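Local coordinates for 16S rRNA (adenine(1408)-N(1))-methyltransferase (Catenulispora acidiphila, PDB 4X1O), which probably transfers a methyl group from S-adenosyl-L-methionine to N1 of adenine 1408 in 16S ribosomal RNA, a modification associated with aminoglycoside resistance, at residues 52-57 with 146-151; 122-127 with 150-155; 128-133 with 172-177; 135-140 with 160-165; 179-182 with 188-191. All blocks are in the same frame, centred on the assembly; numbering follows the deposited sequence.

Contact 1: residues 52-57 with 146-151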
# COMPACT_ATOMS: atom_id res chain seq x y z
N VAL A 52 -6.89 -0.16 -1.75
CA VAL A 52 -6.14 -1.05 -0.88
C VAL A 52 -4.71 -0.53 -0.79
O VAL A 52 -4.02 -0.41 -1.80
CB VAL A 52 -6.17 -2.51 -1.37
CG1 VAL A 52 -5.23 -3.37 -0.52
CG2 VAL A 52 -7.60 -3.05 -1.29
N ASP A 53 -4.31 -0.16 0.43
CA ASP A 53 -2.95 0.23 0.76
C ASP A 53 -2.21 -0.98 1.28
O ASP A 53 -2.50 -1.46 2.37
CB ASP A 53 -2.90 1.32 1.81
CG ASP A 53 -3.51 2.61 1.34
OD1 ASP A 53 -3.35 2.97 0.16
OD2 ASP A 53 -4.14 3.26 2.18
N VAL A 54 -1.23 -1.46 0.52
CA VAL A 54 -0.49 -2.63 0.96
C VAL A 54 0.79 -2.14 1.63
O VAL A 54 1.56 -1.41 1.02
CB VAL A 54 -0.17 -3.56 -0.21
CG1 VAL A 54 0.58 -4.79 0.29
CG2 VAL A 54 -1.46 -3.97 -0.93
N GLY A 55 1.01 -2.55 2.87
CA GLY A 55 2.05 -1.94 3.67
C GLY A 55 1.55 -0.58 4.13
O GLY A 55 1.22 0.29 3.32
N THR A 56 1.45 -0.39 5.44
CA THR A 56 0.77 0.79 5.96
C THR A 56 1.65 1.62 6.89
O THR A 56 1.34 2.78 7.17
CB THR A 56 -0.49 0.39 6.73
OG1 THR A 56 -0.14 -0.55 7.76
CG2 THR A 56 -1.49 -0.27 5.79
N GLY A 57 2.76 1.05 7.35
CA GLY A 57 3.51 1.67 8.43
C GLY A 57 2.59 1.71 9.64
O GLY A 57 1.99 0.70 9.98
N SER A 146 2.12 -11.17 -7.58
CA SER A 146 0.88 -11.91 -7.76
C SER A 146 -0.11 -11.57 -6.66
O SER A 146 -1.30 -11.48 -6.91
CB SER A 146 1.13 -13.42 -7.79
OG SER A 146 1.77 -13.77 -9.01
N GLY A 147 0.40 -11.39 -5.44
CA GLY A 147 -0.45 -11.01 -4.32
C GLY A 147 -1.08 -9.65 -4.55
O GLY A 147 -2.28 -9.46 -4.31
N LEU A 148 -0.27 -8.71 -5.02
CA LEU A 148 -0.77 -7.39 -5.37
C LEU A 148 -1.84 -7.48 -6.46
O LEU A 148 -2.90 -6.86 -6.36
CB LEU A 148 0.37 -6.49 -5.82
CG LEU A 148 1.38 -6.11 -4.74
CD1 LEU A 148 2.55 -5.40 -5.39
CD2 LEU A 148 0.70 -5.21 -3.71
N ARG A 149 -1.57 -8.27 -7.50
CA ARG A 149 -2.54 -8.39 -8.59
C ARG A 149 -3.82 -9.07 -8.13
O ARG A 149 -4.90 -8.72 -8.59
CB ARG A 149 -1.93 -9.16 -9.78
CG ARG A 149 -2.91 -9.36 -10.96
CD ARG A 149 -3.36 -8.02 -11.57
NE ARG A 149 -4.33 -8.24 -12.64
CZ ARG A 149 -5.63 -8.42 -12.44
NH1 ARG A 149 -6.12 -8.44 -11.19
NH2 ARG A 149 -6.45 -8.60 -13.47
N ALA A 150 -3.68 -10.04 -7.22
CA ALA A 150 -4.83 -10.78 -6.71
C ALA A 150 -5.89 -9.88 -6.07
O ALA A 150 -7.08 -10.17 -6.19
CB ALA A 150 -4.38 -11.82 -5.70
N VAL A 151 -5.47 -8.81 -5.40
CA VAL A 151 -6.47 -7.98 -4.69
C VAL A 151 -7.14 -6.99 -5.64
O VAL A 151 -8.12 -6.35 -5.30
CB VAL A 151 -5.87 -7.23 -3.48
CG1 VAL A 151 -5.22 -8.20 -2.52
CG2 VAL A 151 -4.89 -6.14 -3.92

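Contact 2: residues 122-127 with 150-155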
# COMPACT_ATOMS: atom_id res chain seq x y z
N ASP A 122 -10.30 -1.12 -6.43
CA ASP A 122 -10.30 -0.23 -7.59
C ASP A 122 -8.95 0.41 -7.81
O ASP A 122 -8.68 0.96 -8.88
CB ASP A 122 -11.35 0.87 -7.41
CG ASP A 122 -12.76 0.34 -7.39
OD1 ASP A 122 -13.16 -0.34 -8.36
OD2 ASP A 122 -13.47 0.62 -6.40
N GLU A 123 -8.11 0.40 -6.79
CA GLU A 123 -6.78 1.00 -6.84
C GLU A 123 -5.93 0.38 -5.78
O GLU A 123 -6.41 0.14 -4.67
CB GLU A 123 -6.87 2.51 -6.63
CG GLU A 123 -5.56 3.25 -6.70
CD GLU A 123 -5.78 4.76 -6.65
OE1 GLU A 123 -6.91 5.20 -6.33
OE2 GLU A 123 -4.83 5.51 -6.95
N VAL A 124 -4.67 0.10 -6.11
CA VAL A 124 -3.76 -0.51 -5.14
C VAL A 124 -2.59 0.43 -4.96
O VAL A 124 -2.01 0.89 -5.93
CB VAL A 124 -3.28 -1.89 -5.60
CG1 VAL A 124 -2.26 -2.47 -4.61
CG2 VAL A 124 -4.48 -2.82 -5.82
N MET A 125 -2.26 0.74 -3.72
CA MET A 125 -1.15 1.65 -3.47
C MET A 125 -0.11 0.98 -2.61
O MET A 125 -0.44 0.41 -1.57
CB MET A 125 -1.62 2.94 -2.78
CG MET A 125 -2.48 3.84 -3.67
SD MET A 125 -2.77 5.41 -2.79
CE MET A 125 -1.64 6.49 -3.67
N VAL A 126 1.15 1.04 -3.05
CA VAL A 126 2.26 0.54 -2.25
C VAL A 126 3.14 1.72 -1.90
O VAL A 126 3.95 2.15 -2.71
CB VAL A 126 3.05 -0.55 -3.00
CG1 VAL A 126 4.24 -1.05 -2.18
CG2 VAL A 126 2.13 -1.71 -3.39
N LEU A 127 2.97 2.27 -0.71
CA LEU A 127 3.65 3.52 -0.38
C LEU A 127 4.76 3.29 0.64
O LEU A 127 4.52 2.74 1.72
CB LEU A 127 2.63 4.55 0.13
CG LEU A 127 1.38 4.77 -0.72
CD1 LEU A 127 0.45 5.79 -0.05
CD2 LEU A 127 1.73 5.21 -2.14
N ALA A 150 -3.68 -10.04 -7.22
CA ALA A 150 -4.83 -10.78 -6.71
C ALA A 150 -5.89 -9.88 -6.07
O ALA A 150 -7.08 -10.17 -6.19
CB ALA A 150 -4.38 -11.82 -5.70
N VAL A 151 -5.47 -8.81 -5.40
CA VAL A 151 -6.47 -7.98 -4.69
C VAL A 151 -7.14 -6.99 -5.64
O VAL A 151 -8.12 -6.35 -5.30
CB VAL A 151 -5.87 -7.23 -3.48
CG1 VAL A 151 -5.22 -8.20 -2.52
CG2 VAL A 151 -4.89 -6.14 -3.92
N ALA A 152 -6.61 -6.87 -6.85
CA ALA A 152 -7.09 -5.84 -7.78
C ALA A 152 -8.22 -6.28 -8.71
O ALA A 152 -8.22 -7.42 -9.18
CB ALA A 152 -5.90 -5.34 -8.64
N LYS A 153 -9.14 -5.35 -9.00
CA LYS A 153 -10.09 -5.51 -10.09
C LYS A 153 -9.37 -5.26 -11.41
O LYS A 153 -8.40 -4.50 -11.45
CB LYS A 153 -11.25 -4.52 -9.98
CG LYS A 153 -12.15 -4.70 -8.79
CD LYS A 153 -13.17 -3.58 -8.81
CE LYS A 153 -14.16 -3.68 -7.67
NZ LYS A 153 -15.22 -2.67 -7.88
N PRO A 154 -9.84 -5.89 -12.49
CA PRO A 154 -9.24 -5.53 -13.78
C PRO A 154 -9.34 -4.03 -14.05
O PRO A 154 -10.38 -3.43 -13.78
CB PRO A 154 -10.07 -6.33 -14.80
CG PRO A 154 -10.64 -7.47 -14.01
CD PRO A 154 -10.89 -6.92 -12.62
N GLY A 155 -8.25 -3.44 -14.54
CA GLY A 155 -8.23 -2.02 -14.85
C GLY A 155 -7.79 -1.15 -13.68
O GLY A 155 -7.56 0.04 -13.84
O HOH W 1 -16.27 0.12 -6.42

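Contact 3: residues 128-133 with 172-177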
# COMPACT_ATOMS: atom_id res chain seq x y z
N MET A 128 5.98 3.69 0.30
CA MET A 128 7.11 3.49 1.22
C MET A 128 7.20 2.06 1.80
O MET A 128 7.20 1.87 3.02
CB MET A 128 7.02 4.49 2.38
CG MET A 128 7.13 5.95 1.95
SD MET A 128 8.81 6.38 1.45
CE MET A 128 9.69 6.09 2.99
N PRO A 129 7.28 1.06 0.94
CA PRO A 129 7.35 -0.33 1.40
C PRO A 129 8.67 -0.67 2.09
O PRO A 129 9.69 -0.03 1.81
CB PRO A 129 7.21 -1.14 0.10
CG PRO A 129 7.79 -0.25 -0.92
CD PRO A 129 7.36 1.15 -0.53
N TRP A 130 8.61 -1.61 3.02
CA TRP A 130 9.79 -2.17 3.69
C TRP A 130 9.77 -3.69 3.65
O TRP A 130 8.78 -4.30 3.24
CB TRP A 130 9.86 -1.70 5.14
CG TRP A 130 9.97 -0.25 5.28
CD1 TRP A 130 8.96 0.62 5.58
CD2 TRP A 130 11.16 0.53 5.13
NE1 TRP A 130 9.45 1.91 5.62
CE2 TRP A 130 10.79 1.88 5.35
CE3 TRP A 130 12.49 0.23 4.84
CZ2 TRP A 130 11.72 2.92 5.29
CZ3 TRP A 130 13.40 1.27 4.77
CH2 TRP A 130 13.01 2.59 4.99
N GLY A 131 10.86 -4.31 4.09
CA GLY A 131 10.91 -5.75 4.23
C GLY A 131 10.64 -6.51 2.95
O GLY A 131 11.07 -6.10 1.88
N LYS A 132 9.93 -7.62 3.07
CA LYS A 132 9.64 -8.50 1.94
C LYS A 132 8.86 -7.79 0.84
O LYS A 132 9.04 -8.04 -0.36
CB LYS A 132 8.85 -9.72 2.44
CG LYS A 132 8.56 -10.73 1.36
CD LYS A 132 8.69 -12.14 1.91
CE LYS A 132 9.20 -13.10 0.85
NZ LYS A 132 8.20 -13.22 -0.25
N LEU A 133 7.97 -6.89 1.23
CA LEU A 133 7.21 -6.14 0.23
C LEU A 133 8.14 -5.28 -0.63
O LEU A 133 8.02 -5.26 -1.85
CB LEU A 133 6.14 -5.28 0.92
CG LEU A 133 5.29 -4.38 0.02
CD1 LEU A 133 4.53 -5.22 -1.00
CD2 LEU A 133 4.33 -3.54 0.85
N PRO A 172 19.18 -0.54 4.14
CA PRO A 172 18.48 -1.62 4.84
C PRO A 172 18.83 -3.00 4.29
O PRO A 172 18.98 -3.18 3.08
CB PRO A 172 17.00 -1.31 4.58
CG PRO A 172 16.97 0.16 4.25
CD PRO A 172 18.26 0.45 3.56
N LEU A 173 18.92 -3.98 5.19
CA LEU A 173 19.29 -5.34 4.83
C LEU A 173 18.50 -5.93 3.68
O LEU A 173 19.05 -6.69 2.86
CB LEU A 173 19.15 -6.23 6.07
CG LEU A 173 19.63 -7.68 5.93
CD1 LEU A 173 21.10 -7.73 5.52
CD2 LEU A 173 19.42 -8.39 7.24
N GLU A 174 17.21 -5.61 3.59
CA GLU A 174 16.37 -6.26 2.59
C GLU A 174 16.70 -5.85 1.15
O GLU A 174 16.25 -6.50 0.22
CB GLU A 174 14.88 -6.00 2.89
CG GLU A 174 14.46 -4.53 2.98
CD GLU A 174 14.43 -4.00 4.41
OE1 GLU A 174 15.41 -4.22 5.17
OE2 GLU A 174 13.41 -3.36 4.78
N ILE A 175 17.49 -4.79 0.97
CA ILE A 175 17.90 -4.44 -0.39
C ILE A 175 19.39 -4.20 -0.54
O ILE A 175 19.83 -3.76 -1.60
CB ILE A 175 17.19 -3.18 -0.90
CG1 ILE A 175 17.45 -2.01 0.06
CG2 ILE A 175 15.70 -3.45 -1.08
CD1 ILE A 175 17.24 -0.67 -0.54
N ARG A 176 20.19 -4.49 0.49
CA ARG A 176 21.57 -4.00 0.44
C ARG A 176 22.43 -4.78 -0.54
O ARG A 176 23.50 -4.32 -0.92
CB ARG A 176 22.21 -3.99 1.83
CG ARG A 176 22.52 -5.35 2.41
CD ARG A 176 23.04 -5.19 3.84
NE ARG A 176 24.36 -4.57 3.87
CZ ARG A 176 25.50 -5.25 3.99
NH1 ARG A 176 25.47 -6.57 4.09
NH2 ARG A 176 26.66 -4.61 4.00
N ASP A 177 21.96 -5.96 -0.95
CA ASP A 177 22.67 -6.75 -1.95
C ASP A 177 22.21 -6.41 -3.37
O ASP A 177 22.71 -6.99 -4.33
CB ASP A 177 22.48 -8.25 -1.70
CG ASP A 177 21.02 -8.68 -1.73
OD1 ASP A 177 20.20 -8.06 -1.01
OD2 ASP A 177 20.70 -9.66 -2.45

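Contact 4: residues 135-140 with 160-165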
# COMPACT_ATOMS: atom_id res chain seq x y z
N ARG A 135 11.50 -5.64 -1.04
CA ARG A 135 12.41 -6.49 -1.80
C ARG A 135 11.66 -7.14 -2.96
O ARG A 135 12.19 -7.23 -4.07
CB ARG A 135 13.03 -7.56 -0.90
CG ARG A 135 14.06 -8.42 -1.62
CD ARG A 135 14.74 -9.33 -0.60
NE ARG A 135 15.77 -10.18 -1.20
CZ ARG A 135 17.02 -9.80 -1.42
NH1 ARG A 135 17.43 -8.58 -1.10
NH2 ARG A 135 17.88 -10.67 -1.97
N GLY A 136 10.42 -7.54 -2.71
CA GLY A 136 9.60 -8.14 -3.74
C GLY A 136 9.29 -7.23 -4.91
O GLY A 136 9.31 -7.64 -6.07
N VAL A 137 9.00 -5.97 -4.61
CA VAL A 137 8.70 -5.02 -5.65
C VAL A 137 9.96 -4.69 -6.45
O VAL A 137 9.92 -4.58 -7.66
CB VAL A 137 8.08 -3.75 -5.07
CG1 VAL A 137 8.16 -2.61 -6.06
CG2 VAL A 137 6.62 -4.04 -4.65
N VAL A 138 11.09 -4.56 -5.76
CA VAL A 138 12.32 -4.18 -6.44
C VAL A 138 12.79 -5.30 -7.37
O VAL A 138 13.20 -5.06 -8.50
CB VAL A 138 13.41 -3.83 -5.42
CG1 VAL A 138 14.77 -3.71 -6.10
CG2 VAL A 138 13.04 -2.52 -4.67
N LEU A 139 12.71 -6.54 -6.88
CA LEU A 139 13.11 -7.70 -7.69
C LEU A 139 12.02 -8.18 -8.65
O LEU A 139 12.31 -8.91 -9.60
CB LEU A 139 13.50 -8.86 -6.78
CG LEU A 139 14.78 -8.62 -5.98
CD1 LEU A 139 15.00 -9.79 -5.02
CD2 LEU A 139 15.95 -8.44 -6.94
N GLY A 140 10.78 -7.79 -8.38
CA GLY A 140 9.66 -8.30 -9.16
C GLY A 140 9.43 -9.76 -8.83
O GLY A 140 9.27 -10.61 -9.72
N ILE A 160 3.22 2.57 -7.02
CA ILE A 160 4.27 2.20 -6.09
C ILE A 160 5.14 3.42 -5.88
O ILE A 160 5.50 4.09 -6.84
CB ILE A 160 5.12 1.03 -6.60
CG1 ILE A 160 4.27 -0.22 -6.80
CG2 ILE A 160 6.28 0.74 -5.65
CD1 ILE A 160 5.03 -1.31 -7.55
N SER A 161 5.45 3.73 -4.62
CA SER A 161 6.26 4.90 -4.31
C SER A 161 7.37 4.47 -3.39
O SER A 161 7.12 4.06 -2.24
CB SER A 161 5.42 6.01 -3.65
OG SER A 161 4.56 6.64 -4.59
N ILE A 162 8.60 4.54 -3.87
CA ILE A 162 9.74 4.13 -3.07
C ILE A 162 10.68 5.31 -2.87
O ILE A 162 11.15 5.90 -3.83
CB ILE A 162 10.50 2.96 -3.74
CG1 ILE A 162 9.58 1.73 -3.90
CG2 ILE A 162 11.75 2.58 -2.95
CD1 ILE A 162 10.14 0.69 -4.83
N GLY A 163 10.97 5.67 -1.62
CA GLY A 163 11.94 6.72 -1.37
C GLY A 163 13.35 6.24 -1.70
O GLY A 163 13.75 5.16 -1.29
N THR A 164 14.10 7.03 -2.45
CA THR A 164 15.40 6.58 -2.94
C THR A 164 16.50 6.70 -1.89
O THR A 164 17.61 6.20 -2.10
CB THR A 164 15.82 7.35 -4.19
OG1 THR A 164 15.89 8.74 -3.87
CG2 THR A 164 14.82 7.14 -5.31
N SER A 165 16.21 7.35 -0.77
CA SER A 165 17.21 7.49 0.27
C SER A 165 17.58 6.14 0.88
O SER A 165 18.60 6.03 1.56
CB SER A 165 16.73 8.44 1.37
OG SER A 165 15.62 7.90 2.06

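Contact 5: residues 179-182 with 188-191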
# COMPACT_ATOMS: atom_id res chain seq x y z
N PRO A 179 21.42 -3.60 -6.54
CA PRO A 179 21.78 -2.28 -7.07
C PRO A 179 20.58 -1.35 -7.09
O PRO A 179 19.42 -1.80 -7.15
CB PRO A 179 22.27 -2.59 -8.49
CG PRO A 179 21.59 -3.88 -8.86
CD PRO A 179 21.43 -4.65 -7.57
N GLU A 180 20.84 -0.05 -7.01
CA GLU A 180 19.76 0.91 -6.94
C GLU A 180 18.84 0.79 -8.14
O GLU A 180 19.28 0.75 -9.29
CB GLU A 180 20.30 2.34 -6.82
CG GLU A 180 19.19 3.38 -6.77
CD GLU A 180 19.69 4.75 -6.35
OE1 GLU A 180 20.91 4.89 -6.14
OE2 GLU A 180 18.86 5.68 -6.25
N LEU A 181 17.55 0.73 -7.85
CA LEU A 181 16.53 0.69 -8.88
C LEU A 181 16.24 2.10 -9.38
O LEU A 181 15.91 3.00 -8.61
CB LEU A 181 15.25 0.03 -8.34
CG LEU A 181 14.13 -0.31 -9.33
CD1 LEU A 181 14.59 -1.29 -10.42
CD2 LEU A 181 12.94 -0.84 -8.55
N THR A 182 16.41 2.29 -10.68
CA THR A 182 16.22 3.59 -11.33
C THR A 182 15.23 3.38 -12.45
O THR A 182 14.94 2.24 -12.81
CB THR A 182 17.54 4.14 -11.89
OG1 THR A 182 17.91 3.35 -13.02
CG2 THR A 182 18.64 4.10 -10.85
N SER A 188 15.79 -2.51 -17.66
CA SER A 188 16.94 -3.37 -17.95
C SER A 188 17.07 -4.58 -17.00
O SER A 188 17.68 -5.59 -17.37
CB SER A 188 18.22 -2.53 -17.92
OG SER A 188 18.58 -2.18 -16.59
N THR A 189 16.52 -4.50 -15.79
CA THR A 189 16.52 -5.66 -14.89
C THR A 189 15.41 -6.65 -15.23
O THR A 189 15.30 -7.71 -14.61
CB THR A 189 16.34 -5.29 -13.40
OG1 THR A 189 15.07 -4.66 -13.20
CG2 THR A 189 17.47 -4.41 -12.90
N GLY A 190 14.59 -6.27 -16.21
CA GLY A 190 13.43 -7.06 -16.58
C GLY A 190 12.21 -6.87 -15.69
O GLY A 190 11.24 -7.60 -15.82
N LEU A 191 12.25 -5.92 -14.76
CA LEU A 191 11.11 -5.73 -13.85
C LEU A 191 9.81 -5.37 -14.60
O LEU A 191 8.73 -5.87 -14.27
CB LEU A 191 11.45 -4.66 -12.81
CG LEU A 191 10.34 -4.25 -11.84
CD1 LEU A 191 9.80 -5.46 -11.07
CD2 LEU A 191 10.86 -3.20 -10.89

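Contact 1: residues 52-57 with 146-151
Val54 and Leu148 form the tight half of this contact, in which a central strand of the methyltransferase sheet meets the inner side of helix 142-151. A single leucine methyl does the work: Leu148 CD2 lies 3.7 Å from Val54 CG2 and 4.0 Å from Val54 CB, with Val54 CG1 also close by, so that the whole isopropyl group bears on it. The two side chains approach at a slant. With CG held anti to its carbonyl carbon (chi1 -68°), Leu148 carries CD2 to the strand even though its CB leaves the helix at an angle to it.

One turn further along, the fit relaxes. Val52 CG1 and Val151 CG2 come no closer than 4.4 Å, although both CB atoms are directed across the interface. Strand 123-127 runs beside strand 49-54, and its Val124 touches both Val54 and Val151. The far side of the helix is different in character: Ser146, Arg149 and Ala150 are partly exposed, and Arg149 NE bonds to Val240 O.

Past Val54 the chain enters the Gly55-Thr56-Gly57 turn, part of the glycine-rich cofactor loop of Rossmann-like methyltransferases, and Thr56 N bonds to Asp78, a cofactor-binding residue. Val54 also lies beside Ile110 and Leu133, two more residues of that site. The contact itself is entirely hydrocarbon, which implies shape-dependent burial behind the cofactor pocket, with polar recognition probably left largely to the loop beyond the strand.

Contact 2: residues 122-127 with 150-155
Asp122 and Lys153 are joined by a salt bridge at the edge of this contact, with Lys153 NZ 3.1 Å from Asp122 OD1. The ammonium group approaches on the syn side of that oxygen, 29° out of the carboxylate plane. Lys153 is extended beyond CG and runs alongside the aspartate, pointing the same way, which brings its CD within 3.3 Å of the same OD1.

The second carboxylate oxygen is supplied separately. Asp122 OD2 accepts from the backbone N of Ile50, at the start of the neighbouring strand, and from a water 2.8 Å away; that water also receives a weak bond from Lys153 NZ at 3.3 Å. Both oxygens therefore have donors, and the lysine has two acceptors. Glu123, next in line, sends OE1 to Arg49 NE, while the backbone of Val124 bonds to that of Pro157 and Glu159, at strand 157-163.

Inside this polar rim the packing is aliphatic. Val124 CG2 meets Val151 CG2 at 3.8 Å and Ala152 CB at 4.0 Å, the two valines crossing at about a right angle. Here the beginning of strand 123-127 faces the end of helix 142-151, closing the base of a beta-alpha-beta crossover to strand 157-163. The chemistry implies a buried aliphatic patch bordered by a hydrated ion pair, in which the division of partners, lysine at OD1, amide and water at OD2, probably favours the charged carboxylate.

Contact 3: residues 128-133 with 172-177
Trp130 presents the edge of its indole to both partners: Pro172 CG lies 3.8 Å from CZ3, and Glu174 OE2 lies 3.7 Å from CE3, each near the ring plane. The carboxylate of Glu174 is turned steeply against the indole, the two planes standing 72° apart, so the groups meet without stacking. This is the loop that follows strand 123-127 in the Rossmann-like fold and leads into helix 131-139, held against the long connection after strand 157-163.

The ring belongs to a functional neighbourhood. Its side chain is about 5 Å from that of Arg83 and about 6 Å from that of Ser217, residues seen to bind S-adenosyl-L-methionine and S-adenosyl-L-homocysteine respectively. The tryptophan is exposed, and the carboxylate beside it would probably also be favoured by the nearby first turn of helix 131-139.

Glu174 reaches this place by a folded route, CG lying between its backbone N and carbonyl carbon and the chain bending again at chi2 (-96°). Its backbone O is bonded to Arg135 NH1, a second tie of this loop to helix 131-139. The polar link across the contact runs from Gly131 N to Glu174 OE2 at 2.8 Å, with the amide meeting the oxygen from above the carboxylate plane.

Contact 4: residues 135-140 with 160-165
Val137 and the two isoleucines Ile160 and Ile162 make up the apolar heart of this contact. Val137 CG1 touches both isoleucine ends, 3.7 Å from Ile160 CD1 and 4.0 Å from Ile162 CD1. It and Ile160 meet tip to tip, and the valine methyl also lies 3.9 Å from Ile160 CG2. Being anti to the backbone N (chi1 163°), CG1 is the branch that Val137 sends to the strand. Val138 adds a looser touch, its CG2 resting 4.3 Å from Ile162 CD1. Both isoleucines hold CG1 anti to the carbonyl carbon and are extended at the second torsion as well, which together send their CD1 atoms out to the helix as a pair.

Backbone hydrogen bonds serve each element separately. The helix finishes in a Schellman motif, with Glu141 N bonded to Gly136 O, a weak Gly140 N to Val137 O bond, and Gly140 in the positive-phi position. On the strand, Ile160 and Ile162 pair with Leu235 and Leu233, and Ser161 pairs with Val126.

Charged groups are kept to the outer side, where Arg135 forms a salt bridge with Asp177 and Leu139 CD1 lies over one face of its guanidinium, toward the rim.

The helix segment crosses the strand almost squarely, at 103° between directions. Strand 157-163 runs parallel to strand 123-127, and the helix packs on one face of their sheet, as in the alpha/beta layers of Rossmann-like methyltransferases.

Contact 5: residues 179-182 with 188-191
Thr189 OG1, which lies 4.4 Å from Leu181 CD1, is gripped from two directions. It bonds to the carbonyl O of Thr185, one turn back in helix 183-188, and it receives a weak bond from Leu191 N at 3.5 Å, bent to 145°. The threonine hydroxyl thus ties the last turn of one helix to the first residue of the next, while Leu181 CD1 merely brushes it.

Leu181 and Leu191 supply the buried part. Their CD2 methyls meet at 3.9 Å, with the side chains crossing at about a right angle. Each has CG anti to its backbone N, and in Leu181 (chi1 -171°) this turns the branched end to the other segment although its CB does not lead there directly.

The whole consists of two consecutive short helices joined by a tight turn, in the excursion between strands 157-163 and 200-212. Thr182 is the N-cap of helix 183-188: its side chain caps a backbone N of that helix and its own N bonds to Thr185 OG1, consistent with a capping box. Gly190, at positive phi, leaves the first helix and serves as N-cap of helix 191-197. From within the first helix, Val186 touches both leucines; from the second, Arg194 NH2 bonds to Thr189 O.

Contacts 1 and 2 are nearest the centre of the chain, contacts 4 and 3 lie farther out, and contact 5 is outermost. Contacts 1 and 2, about 7 Å apart between centres, share helix 142-151, set against neighbouring strands 49-54 and 123-127. Contacts 3 and 4 share helix 131-139 and are about 8 Å apart between centres; contact 4 joins that helix to strand 157-163, next in the same sheet. Along the chain, contacts 1 and 2 alternate with contacts 3 and 4, whereas contact 5 opens after all of them have closed. Its centre lies about 10 Å from that of contact 4, which it meets through Leu181 and Leu191. Cofactor-site residue Leu133 touches contacts 1 and 2, linking the core to the loops around the pocket.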